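Alpha/beta hydrolase fold-3 domain protein (Sulfolobus islandicus, PDB 5LK6) probably hydrolyses carboxylic ester bonds as a thermostable lipase-like carboxylesterase of the alpha/beta hydrolase fold. Local coordinates at residues A[209-214]-A[220-225]. Numbering follows the deposited sequence.
Sequences QYLRSP and FRFSPI. With SO4 (sulfate ion), chain E.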
ATOM      1  N   GLN A 209      17.256  15.556 -23.179  1.00 19.97           N
ATOM      2  CA  GLN A 209      18.382  14.667 -23.365  1.00 19.33           C
ATOM      3  C   GLN A 209      18.015  13.340 -24.077  1.00 18.44           C
ATOM      4  O   GLN A 209      18.825  12.815 -24.864  1.00 16.87           O
ATOM      5  CB  GLN A 209      19.082  14.389 -22.064  1.00 20.37           C
ATOM      6  CG  GLN A 209      19.606  15.572 -21.257  1.00 23.20           C
ATOM      7  CD  GLN A 209      20.625  16.444 -21.976  1.00 25.89           C
ATOM      8  OE1 GLN A 209      20.272  17.558 -22.390  1.00 32.02           O
ATOM      9  NE2 GLN A 209      21.897  15.983 -22.100  1.00 27.09           N
ATOM     10  N   TYR A 210      16.830  12.806 -23.812  1.00 17.15           N
ATOM     11  CA  TYR A 210      16.459  11.469 -24.297  1.00 18.02           C
ATOM     12  C   TYR A 210      15.750  11.530 -25.664  1.00 18.71           C
ATOM     13  O   TYR A 210      16.100  10.764 -26.569  1.00 17.07           O
ATOM     14  CB  TYR A 210      15.551  10.830 -23.252  1.00 19.18           C
ATOM     15  CG  TYR A 210      14.978   9.455 -23.449  1.00 18.50           C
ATOM     16  CD1 TYR A 210      15.771   8.375 -23.666  1.00 18.97           C
ATOM     17  CD2 TYR A 210      13.626   9.239 -23.310  1.00 19.53           C
ATOM     18  CE1 TYR A 210      15.225   7.100 -23.831  1.00 20.15           C
ATOM     19  CE2 TYR A 210      13.060   7.966 -23.449  1.00 20.41           C
ATOM     20  CZ  TYR A 210      13.862   6.895 -23.706  1.00 20.48           C
ATOM     21  OH  TYR A 210      13.301   5.634 -23.803  1.00 20.90           O
ATOM     22  N   LEU A 211      14.777  12.451 -25.817  1.00 19.83           N
ATOM     23  CA  LEU A 211      13.925  12.507 -27.014  1.00 20.73           C
ATOM     24  C   LEU A 211      14.675  13.126 -28.186  1.00 21.19           C
ATOM     25  O   LEU A 211      15.615  13.898 -27.998  1.00 22.09           O
ATOM     26  CB  LEU A 211      12.628  13.224 -26.715  1.00 21.57           C
ATOM     27  CG  LEU A 211      11.760  12.619 -25.602  1.00 23.75           C
ATOM     28  CD1 LEU A 211      10.500  13.399 -25.383  1.00 24.08           C
ATOM     29  CD2 LEU A 211      11.367  11.198 -25.926  1.00 24.74           C
ATOM     30  N   ARG A 212      14.331  12.696 -29.389  1.00 21.53           N
ATOM     31  CA  ARG A 212      15.001  13.194 -30.591  1.00 23.62           C
ATOM     32  C   ARG A 212      14.312  14.370 -31.275  1.00 24.92           C
ATOM     33  O   ARG A 212      14.965  15.198 -31.928  1.00 26.49           O
ATOM     34  CB  ARG A 212      15.119  12.079 -31.622  1.00 22.92           C
ATOM     35  CG  ARG A 212      15.854  10.814 -31.161  1.00 22.11           C
ATOM     36  CD  ARG A 212      15.614   9.681 -32.147  1.00 21.14           C
ATOM     37  NE  ARG A 212      14.208   9.295 -32.207  1.00 20.58           N
ATOM     38  CZ  ARG A 212      13.744   8.169 -32.732  1.00 21.54           C
ATOM     39  NH1 ARG A 212      14.561   7.250 -33.264  1.00 19.80           N
ATOM     40  NH2 ARG A 212      12.429   7.947 -32.704  1.00 21.87           N
ATOM     41  N   SER A 213      12.989  14.383 -31.182  1.00 26.22           N
ATOM     42  CA  SER A 213      12.140  15.414 -31.773  1.00 26.54           C
ATOM     43  C   SER A 213      10.794  15.377 -31.026  1.00 27.36           C
ATOM     44  O   SER A 213      10.519  14.425 -30.246  1.00 21.81           O
ATOM     45  CB  SER A 213      11.929  15.169 -33.289  1.00 26.23           C
ATOM     46  OG  SER A 213      11.020  14.103 -33.546  1.00 25.98           O
ATOM     47  N   PRO A 214       9.953  16.408 -31.249  1.00 29.59           N
ATOM     48  CA  PRO A 214       8.635  16.392 -30.557  1.00 28.62           C
ATOM     49  C   PRO A 214       7.764  15.222 -30.954  1.00 25.29           C
ATOM     50  O   PRO A 214       6.935  14.795 -30.161  1.00 26.57           O
ATOM     51  CB  PRO A 214       8.013  17.747 -30.973  1.00 29.42           C
ATOM     52  CG  PRO A 214       9.250  18.650 -31.056  1.00 28.70           C
ATOM     53  CD  PRO A 214      10.255  17.758 -31.788  1.00 29.31           C
ATOM     54  N   PHE A 220       4.068   5.707 -28.584  1.00 25.61           N
ATOM     55  CA  PHE A 220       3.614   4.929 -27.435  1.00 24.45           C
ATOM     56  C   PHE A 220       4.775   4.376 -26.608  1.00 22.59           C
ATOM     57  O   PHE A 220       4.599   4.090 -25.411  1.00 22.03           O
ATOM     58  CB  PHE A 220       2.603   3.825 -27.850  1.00 25.52           C
ATOM     59  CG  PHE A 220       3.241   2.576 -28.390  1.00 29.35           C
ATOM     60  CD1 PHE A 220       3.654   1.552 -27.524  1.00 31.79           C
ATOM     61  CD2 PHE A 220       3.442   2.410 -29.772  1.00 32.14           C
ATOM     62  CE1 PHE A 220       4.266   0.402 -28.042  1.00 33.73           C
ATOM     63  CE2 PHE A 220       4.021   1.252 -30.294  1.00 31.54           C
ATOM     64  CZ  PHE A 220       4.436   0.251 -29.430  1.00 33.58           C
ATOM     65  N   ARG A 221       5.952   4.217 -27.214  1.00 20.64           N
ATOM     66  CA  ARG A 221       7.117   3.731 -26.455  1.00 19.84           C
ATOM     67  C   ARG A 221       7.722   4.786 -25.535  1.00 19.14           C
ATOM     68  O   ARG A 221       8.672   4.494 -24.773  1.00 19.18           O
ATOM     69  CB  ARG A 221       8.175   3.171 -27.382  1.00 19.94           C
ATOM     70  CG  ARG A 221       7.664   2.012 -28.248  1.00 20.70           C
ATOM     71  CD  ARG A 221       8.547   1.724 -29.459  1.00 20.28           C
ATOM     72  NE  ARG A 221       8.670   2.895 -30.325  1.00 19.35           N
ATOM     73  CZ  ARG A 221       9.650   3.127 -31.188  1.00 20.09           C
ATOM     74  NH1 ARG A 221      10.664   2.300 -31.353  1.00 18.51           N
ATOM     75  NH2 ARG A 221       9.635   4.279 -31.870  1.00 22.93           N
ATOM     76  N   PHE A 222       7.224   6.010 -25.644  1.00 17.99           N
ATOM     77  CA  PHE A 222       7.459   7.053 -24.647  1.00 19.84           C
ATOM     78  C   PHE A 222       6.191   7.444 -23.822  1.00 20.46           C
ATOM     79  O   PHE A 222       6.295   7.731 -22.612  1.00 18.85           O
ATOM     80  CB  PHE A 222       8.021   8.315 -25.323  1.00 20.90           C
ATOM     81  CG  PHE A 222       8.320   9.408 -24.355  1.00 21.48           C
ATOM     82  CD1 PHE A 222       9.386   9.287 -23.473  1.00 22.26           C
ATOM     83  CD2 PHE A 222       7.499  10.524 -24.261  1.00 21.84           C
ATOM     84  CE1 PHE A 222       9.665  10.293 -22.543  1.00 23.02           C
ATOM     85  CE2 PHE A 222       7.777  11.525 -23.329  1.00 21.61           C
ATOM     86  CZ  PHE A 222       8.843  11.403 -22.461  1.00 21.03           C
ATOM     87  N   SER A 223       5.025   7.458 -24.500  1.00 21.26           N
ATOM     88  CA  SER A 223       3.744   7.746 -23.891  1.00 21.90           C
ATOM     89  C   SER A 223       2.846   6.519 -23.960  1.00 20.99           C
ATOM     90  O   SER A 223       1.947   6.460 -24.768  1.00 22.44           O
ATOM     91  CB  SER A 223       3.089   8.973 -24.550  1.00 22.68           C
ATOM     92  OG  SER A 223       3.815  10.169 -24.271  1.00 22.30           O
ATOM     93  N   PRO A 224       3.056   5.555 -23.067  1.00 19.53           N
ATOM     94  CA  PRO A 224       2.265   4.374 -23.141  1.00 20.71           C
ATOM     95  C   PRO A 224       0.786   4.620 -23.024  1.00 22.83           C
ATOM     96  O   PRO A 224      -0.006   3.849 -23.595  1.00 21.32           O
ATOM     97  CB  PRO A 224       2.767   3.525 -21.982  1.00 20.49           C
ATOM     98  CG  PRO A 224       3.657   4.380 -21.204  1.00 20.84           C
ATOM     99  CD  PRO A 224       4.172   5.389 -22.148  1.00 20.00           C
ATOM    100  N   ILE A 225       0.410   5.699 -22.332  1.00 24.79           N
ATOM    101  CA  ILE A 225      -0.990   6.054 -22.223  1.00 25.80           C
ATOM    102  C   ILE A 225      -1.643   6.380 -23.566  1.00 26.35           C
ATOM    103  O   ILE A 225      -2.852   6.387 -23.661  1.00 28.65           O
ATOM    104  CB  ILE A 225      -1.210   7.216 -21.212  1.00 27.08           C
ATOM    105  CG1 ILE A 225      -2.691   7.257 -20.766  1.00 26.62           C
ATOM    106  CG2 ILE A 225      -0.725   8.555 -21.780  1.00 27.89           C
ATOM    107  CD1 ILE A 225      -2.918   7.723 -19.340  1.00 25.97           C
TER
HETATM  108  S   SO4 E 401      12.427   4.390 -34.500  1.00 37.41           S
HETATM  109  O1  SO4 E 401      13.843   4.682 -34.255  1.00 32.09           O
HETATM  110  O2  SO4 E 401      12.208   3.014 -33.876  1.00 31.42           O
HETATM  111  O3  SO4 E 401      11.633   5.584 -34.016  1.00 33.72           O
HETATM  112  O4  SO4 E 401      12.067   4.425 -35.919  1.00 32.42           O
HETATM  113  O   HOH W   1      10.611   5.594 -23.359  1.00 12.14           O
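R212 and R221 are bridged by a sulfate ion, probably taken up from the crystallisation liquor. R212 approaches edge-on with two nearly straight bonds, NH1 to sulfate O1 and NH2 to sulfate O3, each 2.8 Å. R221, also edge-on, gives NH1 to sulfate O2 at 3.0 Å and NH2 to O3, so O3 takes a bond from each arginine. In the connecting loop, D216 forms a salt bridge with R212 NH2 and D219 with R221 NH2. The direct contact, joining the end of helix 200-210 to the loop leading toward strand 236-241, is apolar. F222, its CG anti to the backbone N (chi1 -178°), extends its ring to L211, whose CD2 lies over one face in a CH-pi contact, 3.8 Å from the ring centroid. Y210 CE2 meets F222 CD1 at 3.9 Å, while its hydroxyl donates to a water that in turn donates to R221 O. Replacing F222 by an alanine is likely to leave the L211 CD2 methyl without its aromatic partner and open a gap beside the Y210 edge. Y210 also stacks on F82, and F222 O accepts from N155 of helix 152-163. The anion and two aspartates probably offset the arginines' like charges.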